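Local structure of FERM, RhoGEF and pleckstrin domain protein 2 (Danio rerio, 6D21) at residues Ser31-Arg36 against Phe45-Gln50; Val57-Ser62 against Thr75-Ser80; Ile204-Ala209 against Phe258-Arg263; Met211-Phe216 against Ser228-Leu233. The protein probably activates the small GTPase RAC1 as a guanine nucleotide exchange factor in semaphorin signalling and actin remodelling, the chain described here being its FERM domain. One frame throughout, in Å; residues are numbered along the deposited sequence.

Contact 1 of 4, residues Ser31-Arg36 against Phe45-Gln50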
# COMPACT_ATOMS: atom_id res chain seq x y z
N SER A 31 6.80 -7.45 -15.48
CA SER A 31 6.00 -7.94 -16.60
C SER A 31 5.72 -9.43 -16.48
O SER A 31 4.59 -9.86 -16.71
CB SER A 31 6.71 -7.65 -17.93
OG SER A 31 6.82 -6.25 -18.11
N ASP A 32 6.74 -10.21 -16.13
CA ASP A 32 6.57 -11.65 -15.96
C ASP A 32 5.60 -11.98 -14.82
O ASP A 32 4.81 -12.92 -14.93
CB ASP A 32 7.92 -12.33 -15.71
CG ASP A 32 8.78 -12.38 -16.96
OD1 ASP A 32 8.27 -12.06 -18.06
OD2 ASP A 32 9.97 -12.74 -16.84
N VAL A 33 5.64 -11.20 -13.74
CA VAL A 33 4.70 -11.41 -12.64
C VAL A 33 3.28 -11.09 -13.10
O VAL A 33 2.35 -11.88 -12.88
CB VAL A 33 5.05 -10.54 -11.38
CG1 VAL A 33 3.90 -10.56 -10.38
CG2 VAL A 33 6.36 -11.04 -10.72
N PHE A 34 3.10 -9.93 -13.72
CA PHE A 34 1.78 -9.54 -14.26
C PHE A 34 1.24 -10.60 -15.25
O PHE A 34 0.05 -10.93 -15.23
CB PHE A 34 1.86 -8.15 -14.94
CG PHE A 34 2.27 -7.03 -14.01
CD1 PHE A 34 2.02 -7.10 -12.64
CD2 PHE A 34 2.93 -5.90 -14.50
CE1 PHE A 34 2.41 -6.07 -11.77
CE2 PHE A 34 3.32 -4.87 -13.64
CZ PHE A 34 3.06 -4.95 -12.28
N ARG A 35 2.10 -11.15 -16.09
CA ARG A 35 1.66 -12.20 -17.02
C ARG A 35 1.30 -13.50 -16.29
O ARG A 35 0.29 -14.13 -16.59
CB ARG A 35 2.73 -12.50 -18.06
CG ARG A 35 2.35 -13.62 -19.04
CD ARG A 35 3.46 -13.89 -20.04
NE ARG A 35 4.08 -12.62 -20.43
CZ ARG A 35 5.33 -12.28 -20.15
NH1 ARG A 35 5.79 -11.10 -20.54
NH2 ARG A 35 6.12 -13.12 -19.50
N ARG A 36 2.13 -13.89 -15.33
CA ARG A 36 1.91 -15.14 -14.61
C ARG A 36 0.52 -15.14 -13.95
O ARG A 36 -0.23 -16.10 -14.08
CB ARG A 36 3.02 -15.35 -13.58
CG ARG A 36 2.92 -16.63 -12.72
CD ARG A 36 3.37 -17.87 -13.46
NE ARG A 36 4.66 -17.70 -14.14
CZ ARG A 36 5.85 -17.96 -13.59
NH1 ARG A 36 5.94 -18.40 -12.34
NH2 ARG A 36 6.95 -17.76 -14.30
N PHE A 45 0.18 -1.35 -9.50
CA PHE A 45 0.97 -2.29 -8.68
C PHE A 45 2.47 -2.19 -8.96
O PHE A 45 2.90 -1.76 -10.01
CB PHE A 45 0.49 -3.73 -8.93
CG PHE A 45 -0.95 -3.97 -8.55
CD1 PHE A 45 -1.98 -3.66 -9.43
CD2 PHE A 45 -1.27 -4.51 -7.32
CE1 PHE A 45 -3.32 -3.86 -9.07
CE2 PHE A 45 -2.60 -4.72 -6.95
CZ PHE A 45 -3.62 -4.39 -7.83
N GLY A 46 3.28 -2.61 -7.99
CA GLY A 46 4.71 -2.71 -8.19
C GLY A 46 5.23 -3.87 -7.35
O GLY A 46 4.45 -4.62 -6.75
N LEU A 47 6.55 -4.01 -7.32
CA LEU A 47 7.19 -5.04 -6.52
C LEU A 47 8.09 -4.37 -5.49
O LEU A 47 8.82 -3.44 -5.81
CB LEU A 47 8.02 -5.98 -7.41
CG LEU A 47 7.27 -6.90 -8.37
CD1 LEU A 47 8.27 -7.67 -9.23
CD2 LEU A 47 6.38 -7.86 -7.58
N GLU A 48 8.05 -4.85 -4.25
CA GLU A 48 9.07 -4.46 -3.28
C GLU A 48 9.87 -5.68 -2.85
O GLU A 48 9.42 -6.81 -2.99
CB GLU A 48 8.46 -3.75 -2.06
CG GLU A 48 7.00 -3.96 -1.84
CD GLU A 48 6.46 -3.10 -0.70
OE1 GLU A 48 7.10 -2.07 -0.36
OE2 GLU A 48 5.43 -3.48 -0.12
N PHE A 49 11.06 -5.44 -2.32
CA PHE A 49 11.90 -6.51 -1.81
C PHE A 49 12.42 -6.13 -0.43
O PHE A 49 12.38 -4.97 -0.05
CB PHE A 49 13.06 -6.79 -2.77
CG PHE A 49 14.02 -5.64 -2.92
CD1 PHE A 49 13.81 -4.67 -3.89
CD2 PHE A 49 15.13 -5.54 -2.09
CE1 PHE A 49 14.69 -3.60 -4.03
CE2 PHE A 49 16.02 -4.48 -2.22
CZ PHE A 49 15.80 -3.51 -3.19
N GLN A 50 12.91 -7.12 0.30
CA GLN A 50 13.44 -6.88 1.64
C GLN A 50 14.94 -6.70 1.57
O GLN A 50 15.64 -7.59 1.10
CB GLN A 50 13.10 -8.04 2.59
CG GLN A 50 12.03 -7.71 3.58
CD GLN A 50 11.81 -8.81 4.61
OE1 GLN A 50 12.07 -9.98 4.36
NE2 GLN A 50 11.29 -8.43 5.77
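Val-33 and Leu-47 meet tip to tip, CG2 of the valine lying 4.2 Å from CD1 of the leucine. A chi1 of 168° leaves CG2 of Val-33 anti to the carbonyl carbon, where it meets Leu-47. At the next residue, Phe-34 works with the end of its ring. CE1 comes to 4.2 Å from CB of Phe-45, while CZ stands 3.9 Å from the carbonyl O of Phe-45, which lies at the ring edge near its plane, so the weakly positive C-H rim and not the pi cloud meets the oxygen. The ring of Phe-45 itself leads away from the helix, towards Leu-39 and Phe-100, so that its CB and its carbonyl O, not its ring, face Phe-34. Gly-46, between the two strand residues, adds no side chain to the layer.

Further out, Leu-79 of the neighbouring strand packs on both Phe-34 and Phe-45, and Tyr-18 of strand 15-21 touches Val-33. On the outer side of the helix a salt bridge joins Arg-35 NH2 to Asp-32 OD1 at 2.8 Å; polar residues suit that surface, as aliphatic and aromatic ones suit the inner one. A helix laid across a mixed sheet through such an apolar layer is characteristic of the ubiquitin-like (beta-grasp) fold, here that of the FERM N-terminal lobe.

Contact 2 of 4, residues Val57-Ser62 against Thr75-Ser80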
# COMPACT_ATOMS: atom_id res chain seq x y z
N VAL A 57 11.67 -2.25 0.33
CA VAL A 57 12.09 -1.20 -0.60
C VAL A 57 11.41 -1.46 -1.94
O VAL A 57 11.18 -2.61 -2.26
CB VAL A 57 13.63 -1.19 -0.76
CG1 VAL A 57 14.07 -0.21 -1.83
CG2 VAL A 57 14.30 -0.87 0.57
N TRP A 58 11.08 -0.41 -2.71
CA TRP A 58 10.49 -0.62 -4.03
C TRP A 58 11.53 -1.04 -5.05
O TRP A 58 12.64 -0.50 -5.08
CB TRP A 58 9.78 0.64 -4.53
CG TRP A 58 8.51 0.92 -3.81
CD1 TRP A 58 8.32 1.86 -2.83
CD2 TRP A 58 7.25 0.25 -3.97
NE1 TRP A 58 7.02 1.81 -2.38
CE2 TRP A 58 6.34 0.83 -3.06
CE3 TRP A 58 6.81 -0.80 -4.79
CZ2 TRP A 58 5.02 0.42 -2.95
CZ3 TRP A 58 5.49 -1.22 -4.68
CH2 TRP A 58 4.61 -0.61 -3.77
N LEU A 59 11.18 -2.00 -5.89
CA LEU A 59 12.00 -2.34 -7.04
C LEU A 59 11.87 -1.25 -8.11
O LEU A 59 10.77 -0.91 -8.55
CB LEU A 59 11.60 -3.70 -7.60
CG LEU A 59 12.43 -4.31 -8.74
CD1 LEU A 59 13.84 -4.68 -8.28
CD2 LEU A 59 11.72 -5.52 -9.30
N ASP A 60 13.00 -0.71 -8.51
CA ASP A 60 13.08 0.24 -9.61
C ASP A 60 13.06 -0.51 -10.94
O ASP A 60 13.99 -1.25 -11.26
CB ASP A 60 14.36 1.08 -9.47
CG ASP A 60 14.46 2.20 -10.51
OD1 ASP A 60 13.75 2.19 -11.54
OD2 ASP A 60 15.31 3.09 -10.28
N PRO A 61 12.02 -0.28 -11.75
CA PRO A 61 11.87 -1.03 -13.00
C PRO A 61 12.92 -0.71 -14.07
O PRO A 61 13.07 -1.48 -15.02
CB PRO A 61 10.46 -0.66 -13.48
CG PRO A 61 10.06 0.55 -12.71
CD PRO A 61 10.87 0.60 -11.46
N SER A 62 13.64 0.39 -13.92
CA SER A 62 14.55 0.83 -14.98
C SER A 62 15.99 0.40 -14.73
O SER A 62 16.85 0.50 -15.61
CB SER A 62 14.47 2.34 -15.15
OG SER A 62 14.57 3.00 -13.90
N THR A 75 16.50 -13.39 -1.90
CA THR A 75 15.70 -12.23 -1.49
C THR A 75 14.21 -12.42 -1.76
O THR A 75 13.81 -12.89 -2.82
CB THR A 75 16.20 -10.96 -2.20
OG1 THR A 75 17.61 -10.82 -1.96
CG2 THR A 75 15.46 -9.73 -1.70
N LEU A 76 13.39 -12.04 -0.79
CA LEU A 76 11.96 -12.10 -0.96
C LEU A 76 11.46 -10.82 -1.63
O LEU A 76 11.77 -9.71 -1.17
CB LEU A 76 11.25 -12.30 0.38
CG LEU A 76 9.73 -12.45 0.28
CD1 LEU A 76 9.35 -13.60 -0.64
CD2 LEU A 76 9.12 -12.63 1.66
N PHE A 77 10.73 -11.00 -2.72
CA PHE A 77 9.98 -9.92 -3.37
C PHE A 77 8.51 -10.14 -3.13
O PHE A 77 8.08 -11.29 -2.93
CB PHE A 77 10.21 -9.87 -4.89
CG PHE A 77 11.63 -9.59 -5.29
CD1 PHE A 77 12.62 -10.56 -5.11
CD2 PHE A 77 11.97 -8.38 -5.86
CE1 PHE A 77 13.93 -10.31 -5.48
CE2 PHE A 77 13.27 -8.13 -6.24
CZ PHE A 77 14.25 -9.10 -6.05
N ARG A 78 7.73 -9.07 -3.16
CA ARG A 78 6.30 -9.23 -3.03
C ARG A 78 5.54 -8.21 -3.89
O ARG A 78 6.00 -7.08 -4.11
CB ARG A 78 5.84 -9.11 -1.58
CG ARG A 78 5.86 -7.70 -1.04
CD ARG A 78 5.44 -7.66 0.45
NE ARG A 78 5.46 -6.28 0.93
CZ ARG A 78 5.22 -5.93 2.19
NH1 ARG A 78 5.26 -4.65 2.52
NH2 ARG A 78 4.93 -6.85 3.09
N LEU A 79 4.40 -8.64 -4.40
CA LEU A 79 3.49 -7.75 -5.12
C LEU A 79 2.83 -6.79 -4.13
O LEU A 79 2.40 -7.21 -3.06
CB LEU A 79 2.44 -8.57 -5.85
CG LEU A 79 1.45 -7.78 -6.72
CD1 LEU A 79 2.19 -7.10 -7.89
CD2 LEU A 79 0.41 -8.74 -7.20
N SER A 80 2.76 -5.50 -4.47
CA SER A 80 2.13 -4.50 -3.61
C SER A 80 1.42 -3.44 -4.45
O SER A 80 1.88 -3.13 -5.56
CB SER A 80 3.17 -3.81 -2.70
OG SER A 80 3.76 -4.74 -1.80
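Trp-58 reaches Ser-80 with the far end of its six-membered ring: CH2 lies 3.7 Å from CB of Ser-80, and CZ3 follows at 4.0 Å from the same carbon. Although the bond to its CB points away from strand 76-81, the length of the indole brings its end back, a span that suits tryptophan. The small Ser-80 lets the ring come close and keeps its hydroxyl for other work, since OG is hydrogen-bonded to Glu-48 and Arg-106. Beyond the serine, Lys-82 makes a cation-pi contact with the indole. Were Trp-58 an alanine, CB of Ser-80 would probably lose its cover and Lys-82 its aromatic partner.

Leu-59 points the other way, into the core of the ubiquitin-like lobe. Chi1 of -174° turns CG away from the backbone N, and CD1 then lies 4.0 Å from CE2 of Phe-77, at the ring edge near its plane. Leu-29 of helix 26-36 packs on the leucine, and Ile-6 and Val-8 on the phenylalanine. Strand 45-50 runs between the two segments, which is why no backbone pairing joins them. No hydrogen bond crosses the contact, so its cohesion is dispersive and hydrophobic, while the hydroxyl of Ser-80 is satisfied from outside the two segments.

Contact 3 of 4, residues Ile204-Ala209 against Phe258-Arg263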
# COMPACT_ATOMS: atom_id res chain seq x y z
N ILE A 204 6.36 15.09 12.55
CA ILE A 204 5.19 14.87 11.73
C ILE A 204 5.43 13.75 10.72
O ILE A 204 6.54 13.24 10.61
CB ILE A 204 4.75 16.17 10.99
CG1 ILE A 204 5.94 16.79 10.25
CG2 ILE A 204 4.12 17.17 11.95
CD1 ILE A 204 6.05 16.34 8.82
N ASN A 205 4.39 13.37 10.01
CA ASN A 205 4.53 12.39 8.94
C ASN A 205 4.05 12.97 7.62
O ASN A 205 2.99 13.60 7.57
CB ASN A 205 3.76 11.11 9.26
CG ASN A 205 4.31 10.41 10.48
OD1 ASN A 205 5.39 9.80 10.43
ND2 ASN A 205 3.59 10.50 11.60
N LEU A 206 4.84 12.76 6.57
CA LEU A 206 4.47 13.16 5.22
C LEU A 206 3.94 11.96 4.47
O LEU A 206 4.35 10.82 4.71
CB LEU A 206 5.66 13.78 4.45
CG LEU A 206 6.26 15.06 5.04
CD1 LEU A 206 7.40 15.60 4.17
CD2 LEU A 206 5.16 16.11 5.20
N ALA A 207 3.02 12.21 3.55
CA ALA A 207 2.50 11.15 2.71
C ALA A 207 2.04 11.75 1.40
O ALA A 207 1.76 12.95 1.30
CB ALA A 207 1.35 10.41 3.42
N VAL A 208 1.95 10.90 0.38
CA VAL A 208 1.48 11.34 -0.92
C VAL A 208 0.38 10.39 -1.36
O VAL A 208 0.41 9.19 -1.05
CB VAL A 208 2.64 11.41 -1.96
CG1 VAL A 208 3.29 10.03 -2.16
CG2 VAL A 208 2.14 12.03 -3.28
N ALA A 209 -0.62 10.94 -2.04
CA ALA A 209 -1.78 10.18 -2.47
C ALA A 209 -2.35 10.77 -3.75
O ALA A 209 -1.80 11.74 -4.28
CB ALA A 209 -2.82 10.15 -1.38
N PHE A 258 10.36 20.73 5.55
CA PHE A 258 10.34 19.58 6.44
C PHE A 258 11.69 18.87 6.48
O PHE A 258 12.22 18.46 5.45
CB PHE A 258 9.26 18.58 6.04
CG PHE A 258 7.88 19.17 6.04
CD1 PHE A 258 7.18 19.31 7.23
CD2 PHE A 258 7.29 19.60 4.86
CE1 PHE A 258 5.92 19.86 7.25
CE2 PHE A 258 6.02 20.14 4.86
CZ PHE A 258 5.33 20.27 6.06
N LEU A 259 12.23 18.72 7.68
CA LEU A 259 13.50 18.04 7.87
C LEU A 259 13.29 16.54 7.99
O LEU A 259 12.56 16.07 8.87
CB LEU A 259 14.20 18.56 9.12
CG LEU A 259 15.71 18.31 9.22
CD1 LEU A 259 16.40 18.70 7.92
CD2 LEU A 259 16.28 19.09 10.40
N MET A 260 13.92 15.78 7.10
CA MET A 260 13.78 14.33 7.16
C MET A 260 15.06 13.69 7.70
O MET A 260 16.04 14.39 7.99
CB MET A 260 13.42 13.79 5.78
CG MET A 260 12.19 14.49 5.21
SD MET A 260 11.44 13.70 3.78
CE MET A 260 11.24 12.03 4.39
N GLY A 261 15.04 12.37 7.85
CA GLY A 261 16.11 11.64 8.52
C GLY A 261 17.44 11.59 7.78
O GLY A 261 18.49 11.81 8.37
N SER A 262 17.37 11.27 6.49
CA SER A 262 18.56 11.27 5.64
C SER A 262 18.26 11.88 4.28
O SER A 262 17.10 12.12 3.93
CB SER A 262 19.09 9.84 5.47
OG SER A 262 18.05 8.97 5.06
N ARG A 263 19.32 12.14 3.52
CA ARG A 263 19.19 12.64 2.16
C ARG A 263 18.47 11.61 1.30
O ARG A 263 17.60 11.95 0.49
CB ARG A 263 20.57 12.97 1.59
CG ARG A 263 20.55 14.01 0.48
CD ARG A 263 20.85 13.40 -0.88
NE ARG A 263 22.00 12.51 -0.83
CZ ARG A 263 23.27 12.91 -0.87
NH1 ARG A 263 23.56 14.21 -0.94
NH2 ARG A 263 24.25 12.02 -0.82
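The ring of Phe-258 is gripped by two aliphatic side chains of strand 203-209. Leu-206 sets CD2 over the centre of one face, a CH-pi contact 4.0 Å from the ring centroid and only 5° off the normal, while its other methyl, CD1, lies 4.0 Å from CB of Phe-258. Ile-204 crosses the phenylalanine at about a right angle and brings CD1 to 3.6 Å from CD1 of the ring, on an oblique line. With chi2 at 93°, an unusual value, its terminal methyl is turned onto the aromatic.

Segments 204-209 and 258-260 run at 93° to each other, with strand 194-197 between them in the sheet; such strong bending belongs to the PH-like fold of the FERM C-terminal lobe, where Phe-269 of helix 263-281 packs on Leu-206. A serine in place of Phe-258 would probably leave CD2 of Leu-206 and CD1 of Ile-204 without the ring they pack on, opening a gap in the core beneath the sheet.

Packing slackens towards Met-260, whose SD comes no nearer to Leu-206 CD1 than 4.5 Å. Beyond it lies the exposed, poorly ordered Gly-261, and Ser-262 takes the N-cap position of helix 263-281.

Contact 4 of 4, residues Met211-Phe216 against Ser228-Leu233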
# COMPACT_ATOMS: atom_id res chain seq x y z
N MET A 211 -4.56 12.73 -4.63
CA MET A 211 -4.95 14.15 -4.70
C MET A 211 -3.76 15.09 -4.48
O MET A 211 -3.84 16.28 -4.80
CB MET A 211 -6.04 14.46 -3.68
CG MET A 211 -5.52 14.71 -2.25
SD MET A 211 -4.73 13.33 -1.37
CE MET A 211 -6.12 12.23 -1.07
N GLY A 212 -2.69 14.58 -3.89
CA GLY A 212 -1.56 15.43 -3.57
C GLY A 212 -0.85 15.04 -2.29
O GLY A 212 -0.83 13.86 -1.94
N LEU A 213 -0.27 16.01 -1.59
CA LEU A 213 0.51 15.66 -0.39
C LEU A 213 -0.32 15.80 0.88
O LEU A 213 -1.24 16.61 0.96
CB LEU A 213 1.78 16.51 -0.29
CG LEU A 213 3.02 15.94 -1.00
CD1 LEU A 213 2.87 15.94 -2.52
CD2 LEU A 213 4.25 16.70 -0.60
N GLN A 214 0.01 14.99 1.87
CA GLN A 214 -0.65 15.08 3.16
C GLN A 214 0.36 15.24 4.28
O GLN A 214 1.50 14.79 4.17
CB GLN A 214 -1.52 13.86 3.43
CG GLN A 214 -2.66 13.71 2.48
CD GLN A 214 -3.12 12.28 2.39
OE1 GLN A 214 -2.38 11.35 2.70
NE2 GLN A 214 -4.36 12.08 1.95
N VAL A 215 -0.07 15.88 5.36
CA VAL A 215 0.76 16.09 6.52
C VAL A 215 0.04 15.53 7.74
O VAL A 215 -1.11 15.89 8.01
CB VAL A 215 1.07 17.57 6.75
CG1 VAL A 215 1.97 17.73 7.98
CG2 VAL A 215 1.73 18.17 5.52
N PHE A 216 0.72 14.64 8.46
CA PHE A 216 0.13 14.06 9.66
C PHE A 216 0.93 14.41 10.88
O PHE A 216 2.16 14.47 10.84
CB PHE A 216 0.06 12.54 9.54
CG PHE A 216 -1.00 12.06 8.60
CD1 PHE A 216 -0.76 11.98 7.24
CD2 PHE A 216 -2.23 11.64 9.09
CE1 PHE A 216 -1.73 11.50 6.38
CE2 PHE A 216 -3.21 11.16 8.24
CZ PHE A 216 -2.96 11.09 6.88
N SER A 228 -3.08 20.98 -7.53
CA SER A 228 -3.36 22.31 -8.09
C SER A 228 -2.72 23.42 -7.27
O SER A 228 -2.39 24.49 -7.80
CB SER A 228 -4.87 22.55 -8.18
OG SER A 228 -5.45 22.53 -6.89
N LYS A 229 -2.54 23.17 -5.97
CA LYS A 229 -1.95 24.17 -5.07
C LYS A 229 -0.43 24.08 -4.99
O LYS A 229 0.21 24.95 -4.41
CB LYS A 229 -2.55 24.04 -3.67
CG LYS A 229 -4.05 24.28 -3.64
CD LYS A 229 -4.61 24.13 -2.23
CE LYS A 229 -5.95 24.84 -2.09
NZ LYS A 229 -6.05 26.05 -2.97
N ILE A 230 0.15 23.02 -5.55
CA ILE A 230 1.60 22.84 -5.48
C ILE A 230 2.30 23.37 -6.73
O ILE A 230 2.06 22.88 -7.83
CB ILE A 230 1.97 21.35 -5.27
CG1 ILE A 230 1.41 20.85 -3.94
CG2 ILE A 230 3.49 21.17 -5.34
CD1 ILE A 230 1.48 19.35 -3.74
N ARG A 231 3.17 24.36 -6.54
CA ARG A 231 3.99 24.89 -7.62
C ARG A 231 5.19 23.99 -7.94
O ARG A 231 5.46 23.70 -9.10
CB ARG A 231 4.48 26.30 -7.29
CG ARG A 231 5.02 27.03 -8.50
CD ARG A 231 5.64 28.37 -8.13
NE ARG A 231 7.02 28.21 -7.68
CZ ARG A 231 8.05 27.96 -8.49
NH1 ARG A 231 7.86 27.83 -9.80
NH2 ARG A 231 9.27 27.84 -7.99
N LYS A 232 5.91 23.56 -6.90
CA LYS A 232 7.13 22.78 -7.11
C LYS A 232 7.46 21.90 -5.90
O LYS A 232 7.21 22.28 -4.75
CB LYS A 232 8.32 23.72 -7.41
CG LYS A 232 9.67 23.00 -7.47
CD LYS A 232 10.80 23.87 -8.03
CE LYS A 232 12.12 23.09 -7.98
NZ LYS A 232 13.22 23.75 -8.74
N LEU A 233 8.01 20.72 -6.16
CA LEU A 233 8.53 19.89 -5.08
C LEU A 233 10.01 19.68 -5.28
O LEU A 233 10.45 19.41 -6.39
CB LEU A 233 7.81 18.54 -5.02
CG LEU A 233 6.32 18.58 -4.69
CD1 LEU A 233 5.73 17.19 -4.81
CD2 LEU A 233 6.09 19.16 -3.31
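Two strands far apart in the order of the PH-like sheet face each other here: 212-217, next to one border of the sheet, and 230-236, which forms the other. The sheet of the FERM C-terminal lobe curls round in the manner of a PH domain, and side chains on its inner surface can therefore meet without backbone pairing between these strands. Leu-213 carries the contact from its side. Its CD1 lies 3.9 Å from CD1 of Leu-233 and at the same distance, 3.9 Å, from CD1 of Ile-230, so one methyl serves both partners. The two leucines reach toward each other tip to tip, whereas Ile-230 crosses Leu-213 at about a right angle. In Ile-230, CG1 is anti to the carbonyl carbon (chi1 -63°), which sends the long branch, rather than CG2, to the leucine.

Branched aliphatic residues suit this partly buried edge of the core, where Ile-242 of the adjoining strand packs on both Leu-213 and Leu-233. Between Ile-230 and Leu-233, the exposed Arg-231 and Lys-232 both lie opposite Lys-243 in a classic beta bulge; the extra residue lets Ile-230 and Leu-233, three positions apart, both point inward. Gly-212 has phi 146°, at which a CB would crowd the carbonyl O of Met-211. A second leucine-leucine approach runs from CD2 of Leu-213 to CD2 of Leu-233, at 4.1 Å.

Along the chain, contact 1 closes before contact 2 opens, and both precede the other pair; contact 4 falls within the stretch between the two halves of contact 3. Contacts 1 and 2 share the mixed sheet of the ubiquitin-like lobe, their centres 7 Å apart, with the backbone of Leu-47 paired to that of Leu-59. Contacts 3 and 4, with centres 12 Å apart, lie in the antiparallel sheet of the PH-like lobe and are joined by the neighbouring strands 203-209 and 212-217. Between the pairs there is no touch: the nearest atoms, of contacts 2 and 3, are about 9 Å apart. The N-terminal and C-terminal lobes thus each have an apolar core of their own.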